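Long-range contacts in transferrin binding protein B (Actinobacillus suis, PDB 3PQU), which binds host transferrin at the bacterial outer membrane, probably as the surface lipoprotein of the receptor that extracts iron from it: residues 178-183 against 200-205; 48-53 against 148-153; 186-191 against 286-291; 292-297 against 312-317; 102-107 against 125-130. All blocks are in the same frame, centred on the assembly; numbering follows the deposited sequence. Where two conformers were deposited one is given.

Contact 1: residues 178-183 against 200-205; sequences FTSDVK and VAATSI
S180 and A202 hold each other by two bonds. The amide N of S180 donates to A202 O at 2.8 Å, approaching nearly along the C=O axis, while the N of A202 donates to S180 OG at 2.9 Å. That OG stands between the backbone N and the carbonyl carbon (chi1 69°), which turns it to the loop, and it passes its own proton to D181 O. S204 works in a similar way at the other end: its N donates to F178 O at 3.0 Å, and its OG accepts from F178 N over 3.2 Å while also bonding the carboxylate of D177. The F178 ring lies across this part of the loop, with S204 N 3.5 Å above the centre of one face and S204 CB off-centre over it. Between these pairs, T179 and T203 form a single beta bridge. T179 OG1 gives its proton to S180 O, 3.0 Å away, and packs on the methyl of A201, a side chain small enough for such closeness. Two serine hydroxyls thus take acceptor roles that carbonyls fill in a regular sheet, binding an irregular loop to strand 170-183 of the N-lobe barrel so that the amides of F178, S180, A202 and S204 all have acceptors.

Contact 2: residues 48-53 against 148-153; sequences IPRRNR and GIDGYI
R50 and D150 cross at about a right angle, with the carboxylate over one face of the guanidinium and the two planes 49° apart. OD2 of D150 lies 3.6 Å from R50 NE, well out of the guanidinium plane, so the attraction is one of charge alone; the other oxygen, OD1, has a salt bridge to K97. The edge of the guanidinium serves the backbone instead. R50 NH1 reaches I149 O at 2.9 Å, meeting it from above the carbonyl plane, and makes a weak bond to G148 O. An arginine suits this place because its bent chain can present a face to one acid and an edge to two carbonyls. The bond from I48 N to G151 O, 2.9 Å, carries on the antiparallel pairing of strands 43-47 and 150-157 in the N-lobe handle sheet. On its apolar side I48 lies aslant I149, CD1 to CG2 3.7 Å, and its CG1 approaches I153 CD1. A water accepts from G151 N and lies within hydrogen-bonding distance of I48 O and D150 OD2, though it has fewer protons than acceptors nearby.

Contact 3: residues 186-191 against 286-291; sequences YELSGF and DPIFTD
I288 meets three side chains of 186-191 with its two branches. From CB, which faces that segment, CG2 rests over the face of the Y186 ring in a CH-pi contact, 4.1 Å from its centroid and nearest to CZ. The other branch starts at CG1, set between the backbone N and the carbonyl carbon (chi1 66°), where it lies 3.6 Å above the plane of the F289 ring near its rim. CD1, the tip, comes 4.0 Å from L188 CD1 and a little farther from F191 CZ. A beta-branched residue suits this spot, since its forked chain fills two directions at once. The loop that presents I288 follows strand 274-281 of the N-lobe barrel and is shaped by D286, whose OD2 accepts from the backbone N of both I288 and F289, an Asx motif. Beside I288, P287 and L188 run antiparallel alongside each other, the compact apolar ring of the proline putting CG 3.6 Å from L188 CD2. F191 and F289 reach tip to tip, and F191 CZ lies 4.0 Å from F289 CE2, each at the other's edge. Y186 OH bonds D181 and accepts from a water 2.6 Å from that OH. The same water donates weakly to P287 O.

Contact 4: residues 292-297 against 312-317; sequences SNYLEG and FTNNKS
The Y294 ring and the N314 amide stand almost perpendicular, their planes 87° apart, with N314 OD1 3.4 Å from Y294 CE2. N293 CB covers one face of the ring near its rim, and F312 O lies at the ring's edge, close to its plane. The side chains of N293 and N314 cross at about a right angle. OD1 of N314 takes the backbone N of N293 at 2.8 Å, slightly tilted from the amide plane; an asparagine fits here because its short amide can reach a main-chain N-H at a corner. A water bridges the two amides, donating to N293 OD1 and accepting from N314 ND2 over 3.2 Å, and K278 also bonds N293 OD1. S292 OG, anti to its own backbone N (chi1 172°), accepts from Y294 N at 2.9 Å, which closes an ST turn over the corner at N293; the same S292 OG donates to F312 O of the facing chain at 2.8 Å, from above the carbonyl plane. The type I turn T313 to K316 carries that chain onward. A weak bond from F312 N to Y294 O joins strand 306-312 to strand 292-300, which is flanked on its other side by strand 274-281 in the N-lobe barrel.

Contact 5: residues 102-107 against 125-130; sequences LIYHSH and YVFDES
Y104 and F127 are neighbours on adjacent strands, their differently set side chains on the same face of the sheet. The F127 CG lies between the backbone N and the carbonyl carbon (chi1 76°), and its ring meets Y104 at CB, 3.6 Å from F127 CE2. The two ring planes meet obliquely, at 41°. E129 runs extended beside Y104, pointing the same way, its OE1 at the edge of the tyrosine ring. In the N-lobe handle sheet, strand 103-105 is an outermost strand, antiparallel to 121-128; Y104 and F127 form its hydrogen-bonded pair, with Y104 N to F127 O 3.0 Å, and I103 with D128 and H105 with V126 are non-hydrogen-bonded pairs. On the face with I103 and D128, I103 CD1 lies 3.7 Å from D128 OD2, which bonds T98, and I103 packs on helix 91-97. At the far end S106 is small enough to sit on Y125: its CB lies 3.7 Å above the centre of the ring, while OG accepts from Y125 N and bonds S123 O.

All five contacts belong to the N lobe, the half of TbpB proteins generally credited with gripping transferrin. Contacts 2 and 5 lie in the handle and meet through neighbouring strands 150-157 and 121-128 of one sheet, centres about 12 Å apart; contacts 1, 3 and 4 belong to the barrel. Along the chain, 102-130 falls between the two segments of contact 2. Contact 1 follows, interleaved with contact 3, and contact 4 comes last. Contact 1 is the hub, touching all four others: its centre is about 8 Å from that of contact 2, 9 Å from contact 3, 14 Å from contact 5 and 15 Å from contact 4. Through A201 on P49 and I205 on F127, the loop 200-205 ties barrel to handle.

Contact 1: residues 178-183 against 200-205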
# COMPACT_ATOMS: atom_id res chain seq x y z
N PHE A 178 -7.90 -9.13 17.11
CA PHE A 178 -8.88 -8.10 17.45
C PHE A 178 -8.72 -7.53 18.85
O PHE A 178 -8.12 -8.16 19.72
CB PHE A 178 -10.29 -8.69 17.32
CG PHE A 178 -10.56 -9.85 18.28
CD1 PHE A 178 -11.02 -9.61 19.57
CD2 PHE A 178 -10.33 -11.16 17.89
CE1 PHE A 178 -11.25 -10.65 20.49
CE2 PHE A 178 -10.58 -12.23 18.78
CZ PHE A 178 -11.04 -11.97 20.09
N THR A 179 -9.28 -6.35 19.06
CA THR A 179 -9.55 -5.83 20.39
C THR A 179 -10.97 -5.27 20.39
O THR A 179 -11.41 -4.70 19.39
CB THR A 179 -8.57 -4.70 20.83
OG1 THR A 179 -8.93 -4.25 22.14
CG2 THR A 179 -8.63 -3.48 19.88
N SER A 180 -11.69 -5.48 21.49
CA SER A 180 -12.99 -4.85 21.73
C SER A 180 -12.77 -3.47 22.32
O SER A 180 -11.63 -3.03 22.50
CB SER A 180 -13.83 -5.68 22.71
OG SER A 180 -13.30 -5.65 24.04
N ASP A 181 -13.87 -2.78 22.63
CA ASP A 181 -13.79 -1.64 23.52
C ASP A 181 -14.04 -2.13 24.94
O ASP A 181 -14.17 -3.32 25.18
CB ASP A 181 -14.81 -0.54 23.13
CG ASP A 181 -16.26 -1.01 23.24
OD1 ASP A 181 -17.18 -0.15 23.24
OD2 ASP A 181 -16.48 -2.24 23.31
N VAL A 182 -14.14 -1.20 25.89
CA VAL A 182 -14.32 -1.59 27.28
C VAL A 182 -15.64 -1.05 27.83
O VAL A 182 -15.98 0.10 27.60
CB VAL A 182 -13.14 -1.09 28.14
CG1 VAL A 182 -13.53 -0.99 29.63
CG2 VAL A 182 -11.90 -2.01 27.94
N LYS A 183 -16.40 -1.91 28.53
CA LYS A 183 -17.60 -1.50 29.28
C LYS A 183 -17.73 -2.38 30.50
O LYS A 183 -17.72 -3.61 30.39
CB LYS A 183 -18.88 -1.72 28.44
CG LYS A 183 -19.11 -0.72 27.35
CD LYS A 183 -20.28 -1.14 26.49
CE LYS A 183 -20.44 -0.22 25.28
NZ LYS A 183 -21.73 -0.48 24.54
N VAL A 200 -10.00 -4.26 30.96
CA VAL A 200 -9.11 -4.32 29.80
C VAL A 200 -9.94 -4.94 28.69
O VAL A 200 -10.82 -5.75 28.96
CB VAL A 200 -7.84 -5.15 30.11
CG1 VAL A 200 -6.95 -5.33 28.87
CG2 VAL A 200 -7.04 -4.50 31.25
N ALA A 201 -9.70 -4.52 27.45
CA ALA A 201 -10.52 -4.96 26.33
C ALA A 201 -10.40 -6.48 26.19
O ALA A 201 -9.37 -7.06 26.52
CB ALA A 201 -10.07 -4.27 25.03
N ALA A 202 -11.46 -7.11 25.70
CA ALA A 202 -11.35 -8.51 25.28
C ALA A 202 -10.59 -8.48 23.94
O ALA A 202 -10.97 -7.73 23.03
CB ALA A 202 -12.72 -9.13 25.12
N THR A 203 -9.54 -9.29 23.82
CA THR A 203 -8.69 -9.28 22.63
C THR A 203 -8.39 -10.72 22.20
O THR A 203 -8.64 -11.68 22.95
CB THR A 203 -7.32 -8.63 22.93
OG1 THR A 203 -6.62 -9.45 23.87
CG2 THR A 203 -7.44 -7.19 23.49
N SER A 204 -7.77 -10.87 21.03
CA SER A 204 -7.31 -12.19 20.60
C SER A 204 -6.16 -12.66 21.49
O SER A 204 -5.75 -13.82 21.39
CB SER A 204 -6.87 -12.21 19.13
OG SER A 204 -6.09 -11.07 18.85
N ILE A 205 -5.61 -11.77 22.31
CA ILE A 205 -4.61 -12.17 23.33
C ILE A 205 -5.24 -12.94 24.50
O ILE A 205 -4.67 -13.91 24.98
CB ILE A 205 -3.87 -10.95 23.91
CG1 ILE A 205 -3.11 -10.20 22.81
CG2 ILE A 205 -2.91 -11.37 25.06
CD1 ILE A 205 -2.72 -8.75 23.22

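Contact 2: residues 48-53 against 148-153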
# COMPACT_ATOMS: atom_id res chain seq x y z
N ILE A 48 -4.88 -0.97 22.54
CA ILE A 48 -5.82 -1.82 23.28
C ILE A 48 -6.46 -0.98 24.40
O ILE A 48 -5.74 -0.44 25.25
CB ILE A 48 -5.09 -3.08 23.88
CG1 ILE A 48 -4.54 -3.98 22.74
CG2 ILE A 48 -6.02 -3.90 24.79
CD1 ILE A 48 -3.62 -5.17 23.23
N PRO A 49 -7.81 -0.84 24.41
CA PRO A 49 -8.45 0.00 25.44
C PRO A 49 -8.32 -0.56 26.85
O PRO A 49 -8.36 -1.78 27.05
CB PRO A 49 -9.93 0.03 25.00
CG PRO A 49 -9.89 -0.18 23.51
CD PRO A 49 -8.75 -1.19 23.32
N ARG A 50 -8.17 0.36 27.82
CA ARG A 50 -7.93 0.05 29.24
C ARG A 50 -8.80 1.02 30.02
O ARG A 50 -8.76 2.21 29.76
CB ARG A 50 -6.46 0.31 29.60
CG ARG A 50 -5.46 -0.78 29.18
CD ARG A 50 -4.11 -0.21 28.74
NE ARG A 50 -3.37 0.50 29.78
CZ ARG A 50 -2.60 -0.09 30.69
NH1 ARG A 50 -2.48 -1.41 30.73
NH2 ARG A 50 -1.96 0.64 31.59
N ARG A 51 -9.57 0.53 30.98
CA ARG A 51 -10.45 1.43 31.74
C ARG A 51 -9.66 2.29 32.72
O ARG A 51 -8.72 1.81 33.34
CB ARG A 51 -11.52 0.65 32.50
CG ARG A 51 -12.62 1.54 33.10
CD ARG A 51 -13.76 0.70 33.63
NE ARG A 51 -13.33 -0.19 34.72
CZ ARG A 51 -13.37 0.15 36.00
NH1 ARG A 51 -13.78 1.36 36.35
NH2 ARG A 51 -12.98 -0.70 36.94
N ASN A 52 -10.01 3.56 32.83
CA ASN A 52 -9.43 4.41 33.86
C ASN A 52 -10.14 4.08 35.16
O ASN A 52 -11.34 4.37 35.31
CB ASN A 52 -9.61 5.90 33.54
CG ASN A 52 -8.91 6.80 34.57
OD1 ASN A 52 -8.31 6.30 35.52
ND2 ASN A 52 -9.00 8.12 34.37
N ARG A 53 -9.41 3.51 36.10
CA ARG A 53 -9.97 3.14 37.40
C ARG A 53 -9.85 4.20 38.50
O ARG A 53 -10.28 3.97 39.65
CB ARG A 53 -9.35 1.80 37.83
CG ARG A 53 -9.64 0.70 36.77
CD ARG A 53 -8.68 -0.47 36.85
NE ARG A 53 -8.67 -1.03 38.19
CZ ARG A 53 -7.89 -2.03 38.59
NH1 ARG A 53 -7.03 -2.59 37.73
NH2 ARG A 53 -7.96 -2.45 39.84
N GLY A 148 -2.61 -3.78 33.71
CA GLY A 148 -2.80 -4.97 32.91
C GLY A 148 -2.20 -4.86 31.50
O GLY A 148 -1.22 -4.14 31.29
N ILE A 149 -2.77 -5.58 30.55
CA ILE A 149 -2.24 -5.58 29.17
C ILE A 149 -2.16 -4.17 28.59
O ILE A 149 -3.09 -3.38 28.72
CB ILE A 149 -3.05 -6.51 28.23
CG1 ILE A 149 -2.73 -7.97 28.57
CG2 ILE A 149 -2.77 -6.24 26.72
CD1 ILE A 149 -3.61 -8.96 27.81
N ASP A 150 -1.02 -3.84 27.98
CA ASP A 150 -0.85 -2.57 27.30
C ASP A 150 -0.20 -2.84 25.97
O ASP A 150 0.88 -3.43 25.92
CB ASP A 150 0.07 -1.63 28.09
CG ASP A 150 0.10 -0.23 27.50
OD1 ASP A 150 1.18 0.40 27.42
OD2 ASP A 150 -0.98 0.25 27.11
N GLY A 151 -0.84 -2.43 24.87
CA GLY A 151 -0.27 -2.71 23.57
C GLY A 151 -1.17 -2.32 22.43
O GLY A 151 -2.04 -1.46 22.61
N TYR A 152 -1.00 -2.97 21.28
CA TYR A 152 -1.64 -2.56 20.04
C TYR A 152 -2.10 -3.75 19.21
O TYR A 152 -1.50 -4.83 19.25
CB TYR A 152 -0.65 -1.75 19.21
CG TYR A 152 -0.10 -0.55 19.92
CD1 TYR A 152 -0.62 0.73 19.68
CD2 TYR A 152 0.91 -0.68 20.86
CE1 TYR A 152 -0.11 1.85 20.36
CE2 TYR A 152 1.42 0.42 21.54
CZ TYR A 152 0.90 1.68 21.29
OH TYR A 152 1.41 2.76 21.97
N ILE A 153 -3.17 -3.55 18.45
CA ILE A 153 -3.57 -4.49 17.40
C ILE A 153 -3.17 -3.80 16.10
O ILE A 153 -3.36 -2.60 15.96
CB ILE A 153 -5.07 -4.71 17.42
CG1 ILE A 153 -5.53 -5.18 18.83
CG2 ILE A 153 -5.49 -5.68 16.32
CD1 ILE A 153 -4.84 -6.47 19.36
O HOH W 1 -2.94 -0.55 25.45

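Contact 3: residues 186-191 against 286-291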
# COMPACT_ATOMS: atom_id res chain seq x y z
N TYR A 186 -20.16 -5.29 30.27
CA TYR A 186 -19.92 -6.49 29.47
C TYR A 186 -19.88 -7.73 30.34
O TYR A 186 -19.21 -7.76 31.37
CB TYR A 186 -18.60 -6.39 28.70
CG TYR A 186 -18.68 -5.60 27.42
CD1 TYR A 186 -19.83 -5.61 26.63
CD2 TYR A 186 -17.60 -4.87 26.97
CE1 TYR A 186 -19.89 -4.91 25.43
CE2 TYR A 186 -17.65 -4.15 25.78
CZ TYR A 186 -18.78 -4.17 25.03
OH TYR A 186 -18.78 -3.44 23.88
N GLU A 187 -20.61 -8.76 29.92
CA GLU A 187 -20.48 -10.07 30.55
C GLU A 187 -20.13 -11.10 29.46
O GLU A 187 -21.00 -11.84 29.01
CB GLU A 187 -21.78 -10.45 31.27
CG GLU A 187 -22.13 -9.52 32.44
CD GLU A 187 -21.16 -9.65 33.62
OE1 GLU A 187 -20.35 -10.59 33.65
OE2 GLU A 187 -21.22 -8.79 34.53
N LEU A 188 -18.88 -11.12 29.03
CA LEU A 188 -18.48 -11.97 27.90
C LEU A 188 -18.03 -13.34 28.37
O LEU A 188 -17.55 -13.49 29.49
CB LEU A 188 -17.35 -11.31 27.09
CG LEU A 188 -17.54 -9.81 26.86
CD1 LEU A 188 -16.36 -9.22 26.11
CD2 LEU A 188 -18.82 -9.56 26.09
N SER A 189 -18.17 -14.35 27.50
CA SER A 189 -17.62 -15.68 27.79
C SER A 189 -16.47 -16.02 26.87
O SER A 189 -16.39 -15.54 25.75
CB SER A 189 -18.71 -16.75 27.67
OG SER A 189 -19.45 -16.57 26.48
N GLY A 190 -15.57 -16.86 27.36
CA GLY A 190 -14.49 -17.37 26.54
C GLY A 190 -13.22 -16.57 26.62
O GLY A 190 -12.25 -16.89 25.94
N PHE A 191 -13.22 -15.54 27.47
CA PHE A 191 -12.05 -14.69 27.67
C PHE A 191 -11.51 -14.82 29.10
O PHE A 191 -12.29 -14.95 30.04
CB PHE A 191 -12.40 -13.22 27.41
CG PHE A 191 -12.73 -12.93 25.98
CD1 PHE A 191 -11.72 -12.73 25.05
CD2 PHE A 191 -14.05 -12.87 25.55
CE1 PHE A 191 -12.03 -12.44 23.71
CE2 PHE A 191 -14.38 -12.58 24.22
CZ PHE A 191 -13.37 -12.37 23.29
N ASP A 286 -24.25 -11.40 19.80
CA ASP A 286 -22.98 -11.21 20.50
C ASP A 286 -22.71 -9.70 20.70
O ASP A 286 -22.75 -8.93 19.73
CB ASP A 286 -21.82 -11.87 19.74
CG ASP A 286 -20.55 -11.96 20.58
OD1 ASP A 286 -20.16 -13.10 20.91
OD2 ASP A 286 -19.98 -10.91 20.94
N PRO A 287 -22.44 -9.28 21.95
CA PRO A 287 -22.30 -7.83 22.12
C PRO A 287 -21.04 -7.24 21.49
O PRO A 287 -21.01 -6.03 21.26
CB PRO A 287 -22.27 -7.64 23.65
CG PRO A 287 -21.87 -8.99 24.20
CD PRO A 287 -22.37 -10.02 23.23
N ILE A 288 -20.03 -8.04 21.18
CA ILE A 288 -18.87 -7.42 20.51
C ILE A 288 -18.61 -7.87 19.08
O ILE A 288 -18.14 -7.08 18.27
CB ILE A 288 -17.57 -7.47 21.35
CG1 ILE A 288 -17.09 -8.89 21.54
CG2 ILE A 288 -17.77 -6.81 22.72
CD1 ILE A 288 -15.65 -8.98 22.20
N PHE A 289 -18.91 -9.14 18.76
CA PHE A 289 -18.70 -9.64 17.40
C PHE A 289 -19.90 -9.32 16.52
O PHE A 289 -20.77 -10.16 16.28
CB PHE A 289 -18.31 -11.13 17.42
CG PHE A 289 -17.01 -11.39 18.15
CD1 PHE A 289 -15.80 -11.03 17.58
CD2 PHE A 289 -16.99 -11.90 19.44
CE1 PHE A 289 -14.58 -11.22 18.26
CE2 PHE A 289 -15.78 -12.11 20.13
CZ PHE A 289 -14.58 -11.76 19.53
N THR A 290 -19.93 -8.08 16.05
CA THR A 290 -21.08 -7.54 15.32
C THR A 290 -20.66 -7.18 13.89
O THR A 290 -19.49 -7.30 13.55
CB THR A 290 -21.60 -6.28 15.99
OG1 THR A 290 -20.48 -5.42 16.22
CG2 THR A 290 -22.30 -6.60 17.33
N ASP A 291 -21.62 -6.68 13.09
CA ASP A 291 -21.39 -6.38 11.67
C ASP A 291 -20.51 -5.16 11.49
O ASP A 291 -20.53 -4.25 12.32
CB ASP A 291 -22.73 -6.07 10.96
CG ASP A 291 -23.62 -7.28 10.84
OD1 ASP A 291 -23.09 -8.42 10.88
OD2 ASP A 291 -24.84 -7.07 10.66
O HOH W 2 -20.93 -2.96 22.54

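Contact 4: residues 292-297 against 312-317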
# COMPACT_ATOMS: atom_id res chain seq x y z
N SER A 292 -19.80 -5.12 10.37
CA SER A 292 -19.02 -3.94 9.99
C SER A 292 -19.22 -3.60 8.52
O SER A 292 -19.13 -4.48 7.69
CB SER A 292 -17.51 -4.18 10.17
OG SER A 292 -16.77 -3.07 9.61
N ASN A 293 -19.45 -2.32 8.22
CA ASN A 293 -19.51 -1.82 6.84
C ASN A 293 -18.17 -1.23 6.42
O ASN A 293 -18.07 -0.64 5.35
CB ASN A 293 -20.51 -0.68 6.73
CG ASN A 293 -21.93 -1.16 6.65
OD1 ASN A 293 -22.20 -2.26 6.17
ND2 ASN A 293 -22.85 -0.33 7.12
N TYR A 294 -17.15 -1.37 7.27
CA TYR A 294 -15.90 -0.65 7.10
C TYR A 294 -14.68 -1.57 7.09
O TYR A 294 -13.80 -1.48 7.95
CB TYR A 294 -15.77 0.40 8.21
CG TYR A 294 -16.94 1.35 8.19
CD1 TYR A 294 -16.98 2.41 7.29
CD2 TYR A 294 -18.00 1.19 9.07
CE1 TYR A 294 -18.07 3.28 7.26
CE2 TYR A 294 -19.09 2.05 9.05
CZ TYR A 294 -19.11 3.09 8.14
OH TYR A 294 -20.19 3.94 8.13
N LEU A 295 -14.64 -2.46 6.10
CA LEU A 295 -13.51 -3.35 5.93
C LEU A 295 -12.67 -2.86 4.75
O LEU A 295 -13.22 -2.57 3.69
CB LEU A 295 -14.00 -4.78 5.66
CG LEU A 295 -12.92 -5.85 5.45
CD1 LEU A 295 -13.32 -7.18 6.10
CD2 LEU A 295 -12.58 -6.03 3.97
N GLU A 296 -11.36 -2.78 4.94
CA GLU A 296 -10.46 -2.34 3.87
C GLU A 296 -9.13 -3.01 4.09
O GLU A 296 -8.69 -3.14 5.23
CB GLU A 296 -10.28 -0.81 3.91
CG GLU A 296 -9.74 -0.20 2.60
CD GLU A 296 -8.21 -0.29 2.44
OE1 GLU A 296 -7.50 -0.65 3.40
OE2 GLU A 296 -7.72 0.03 1.33
N GLY A 297 -8.51 -3.44 3.01
CA GLY A 297 -7.19 -4.05 3.07
C GLY A 297 -6.50 -4.02 1.71
O GLY A 297 -6.99 -3.38 0.77
N PHE A 312 -13.71 -2.23 11.35
CA PHE A 312 -14.17 -1.57 12.56
C PHE A 312 -15.70 -1.70 12.60
O PHE A 312 -16.38 -1.27 11.66
CB PHE A 312 -13.71 -0.10 12.51
CG PHE A 312 -13.98 0.69 13.77
CD1 PHE A 312 -13.82 0.12 15.03
CD2 PHE A 312 -14.36 2.04 13.68
CE1 PHE A 312 -14.05 0.87 16.18
CE2 PHE A 312 -14.58 2.80 14.83
CZ PHE A 312 -14.42 2.22 16.09
N THR A 313 -16.25 -2.30 13.66
CA THR A 313 -17.67 -2.63 13.65
C THR A 313 -18.53 -1.37 13.70
O THR A 313 -18.07 -0.30 14.13
CB THR A 313 -18.09 -3.67 14.72
OG1 THR A 313 -17.80 -3.17 16.03
CG2 THR A 313 -17.37 -5.03 14.50
N ASN A 314 -19.77 -1.48 13.23
CA ASN A 314 -20.64 -0.33 13.09
C ASN A 314 -21.03 0.27 14.43
O ASN A 314 -21.25 1.47 14.52
CB ASN A 314 -21.90 -0.66 12.26
CG ASN A 314 -21.56 -1.15 10.87
OD1 ASN A 314 -20.55 -0.76 10.29
ND2 ASN A 314 -22.41 -2.04 10.32
N ASN A 315 -21.11 -0.57 15.45
CA ASN A 315 -21.40 -0.08 16.81
C ASN A 315 -20.10 0.19 17.60
O ASN A 315 -20.15 0.32 18.81
CB ASN A 315 -22.23 -1.12 17.57
CG ASN A 315 -21.48 -2.46 17.73
OD1 ASN A 315 -20.73 -2.85 16.87
ND2 ASN A 315 -21.71 -3.14 18.83
N LYS A 316 -18.96 0.22 16.91
CA LYS A 316 -17.65 0.53 17.54
C LYS A 316 -17.21 -0.43 18.68
O LYS A 316 -16.43 -0.07 19.55
CB LYS A 316 -17.65 1.99 18.04
CG LYS A 316 -18.03 3.01 16.94
CD LYS A 316 -17.94 4.44 17.46
CE LYS A 316 -18.03 5.44 16.32
NZ LYS A 316 -19.13 5.09 15.38
N SER A 317 -17.72 -1.65 18.65
CA SER A 317 -17.42 -2.63 19.68
C SER A 317 -16.10 -3.34 19.43
O SER A 317 -15.59 -3.99 20.33
CB SER A 317 -18.51 -3.69 19.74
OG SER A 317 -18.64 -4.34 18.48
O HOH W 3 -22.58 -4.07 7.84

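Contact 5: residues 102-107 against 125-130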
# COMPACT_ATOMS: atom_id res chain seq x y z
N LEU A 102 7.78 -8.69 30.44
CA LEU A 102 6.93 -9.65 29.74
C LEU A 102 6.36 -9.03 28.47
O LEU A 102 5.19 -8.62 28.44
CB LEU A 102 5.80 -10.11 30.65
CG LEU A 102 6.30 -10.94 31.84
CD1 LEU A 102 5.20 -11.16 32.86
CD2 LEU A 102 6.83 -12.27 31.33
N ILE A 103 7.19 -8.97 27.43
CA ILE A 103 6.84 -8.34 26.16
C ILE A 103 6.66 -9.44 25.13
O ILE A 103 7.56 -10.29 24.93
CB ILE A 103 7.94 -7.40 25.66
CG1 ILE A 103 8.35 -6.39 26.74
CG2 ILE A 103 7.50 -6.70 24.40
CD1 ILE A 103 7.25 -5.46 27.17
N TYR A 104 5.51 -9.43 24.47
CA TYR A 104 5.18 -10.45 23.47
C TYR A 104 4.65 -9.83 22.19
O TYR A 104 4.11 -8.71 22.20
CB TYR A 104 4.12 -11.41 24.04
CG TYR A 104 4.59 -12.20 25.24
CD1 TYR A 104 5.53 -13.22 25.11
CD2 TYR A 104 4.09 -11.93 26.51
CE1 TYR A 104 5.96 -13.96 26.21
CE2 TYR A 104 4.51 -12.66 27.62
CZ TYR A 104 5.44 -13.67 27.46
OH TYR A 104 5.84 -14.40 28.56
N HIS A 105 4.79 -10.54 21.08
CA HIS A 105 4.08 -10.14 19.87
C HIS A 105 3.74 -11.34 18.98
O HIS A 105 4.32 -12.42 19.12
CB HIS A 105 4.81 -9.03 19.11
CG HIS A 105 6.07 -9.47 18.44
ND1 HIS A 105 6.10 -9.94 17.14
CD2 HIS A 105 7.35 -9.53 18.89
CE1 HIS A 105 7.34 -10.26 16.82
NE2 HIS A 105 8.12 -10.02 17.86
N SER A 106 2.78 -11.15 18.09
CA SER A 106 2.16 -12.22 17.36
C SER A 106 3.10 -12.93 16.37
O SER A 106 2.74 -13.97 15.84
CB SER A 106 0.92 -11.70 16.61
OG SER A 106 1.28 -10.55 15.85
N HIS A 107 4.26 -12.34 16.09
CA HIS A 107 5.22 -13.02 15.22
C HIS A 107 6.47 -13.48 15.99
O HIS A 107 7.50 -13.82 15.39
CB HIS A 107 5.63 -12.12 14.02
CG HIS A 107 4.60 -12.03 12.93
ND1 HIS A 107 4.71 -12.70 11.74
CD2 HIS A 107 3.43 -11.35 12.87
CE1 HIS A 107 3.66 -12.43 10.98
NE2 HIS A 107 2.87 -11.62 11.65
N TYR A 125 -0.65 -8.43 17.08
CA TYR A 125 -0.58 -7.66 18.31
C TYR A 125 0.85 -7.59 18.83
O TYR A 125 1.71 -8.41 18.47
CB TYR A 125 -1.51 -8.26 19.37
CG TYR A 125 -1.34 -9.76 19.54
CD1 TYR A 125 -0.22 -10.29 20.21
CD2 TYR A 125 -2.27 -10.65 19.02
CE1 TYR A 125 -0.04 -11.69 20.35
CE2 TYR A 125 -2.10 -12.05 19.16
CZ TYR A 125 -0.98 -12.55 19.84
OH TYR A 125 -0.80 -13.91 19.97
N VAL A 126 1.09 -6.57 19.63
CA VAL A 126 2.35 -6.41 20.32
C VAL A 126 1.98 -5.79 21.65
O VAL A 126 1.20 -4.84 21.71
CB VAL A 126 3.30 -5.52 19.49
CG1 VAL A 126 2.55 -4.31 18.92
CG2 VAL A 126 4.52 -5.12 20.31
N PHE A 127 2.48 -6.36 22.74
CA PHE A 127 1.99 -5.91 24.04
C PHE A 127 2.88 -6.25 25.22
O PHE A 127 3.74 -7.14 25.15
CB PHE A 127 0.58 -6.48 24.26
CG PHE A 127 0.58 -7.95 24.64
CD1 PHE A 127 0.52 -8.35 25.97
CD2 PHE A 127 0.64 -8.94 23.65
CE1 PHE A 127 0.54 -9.71 26.32
CE2 PHE A 127 0.65 -10.29 23.98
CZ PHE A 127 0.60 -10.68 25.32
N ASP A 128 2.67 -5.51 26.31
CA ASP A 128 3.27 -5.78 27.61
C ASP A 128 2.17 -6.45 28.43
O ASP A 128 1.07 -5.93 28.56
CB ASP A 128 3.73 -4.45 28.25
CG ASP A 128 4.44 -4.65 29.59
OD1 ASP A 128 4.10 -5.58 30.33
OD2 ASP A 128 5.32 -3.84 29.93
N GLU A 129 2.45 -7.63 28.96
CA GLU A 129 1.41 -8.38 29.69
C GLU A 129 0.87 -7.60 30.90
O GLU A 129 -0.29 -7.75 31.26
CB GLU A 129 1.97 -9.71 30.19
CG GLU A 129 1.02 -10.51 31.02
CD GLU A 129 1.61 -11.85 31.44
OE1 GLU A 129 2.16 -12.56 30.57
OE2 GLU A 129 1.54 -12.20 32.64
N SER A 130 1.71 -6.82 31.55
CA SER A 130 1.27 -6.14 32.76
C SER A 130 2.01 -4.85 33.00
O SER A 130 3.14 -4.86 33.50
CB SER A 130 1.41 -7.06 33.99
OG SER A 130 0.79 -6.47 35.13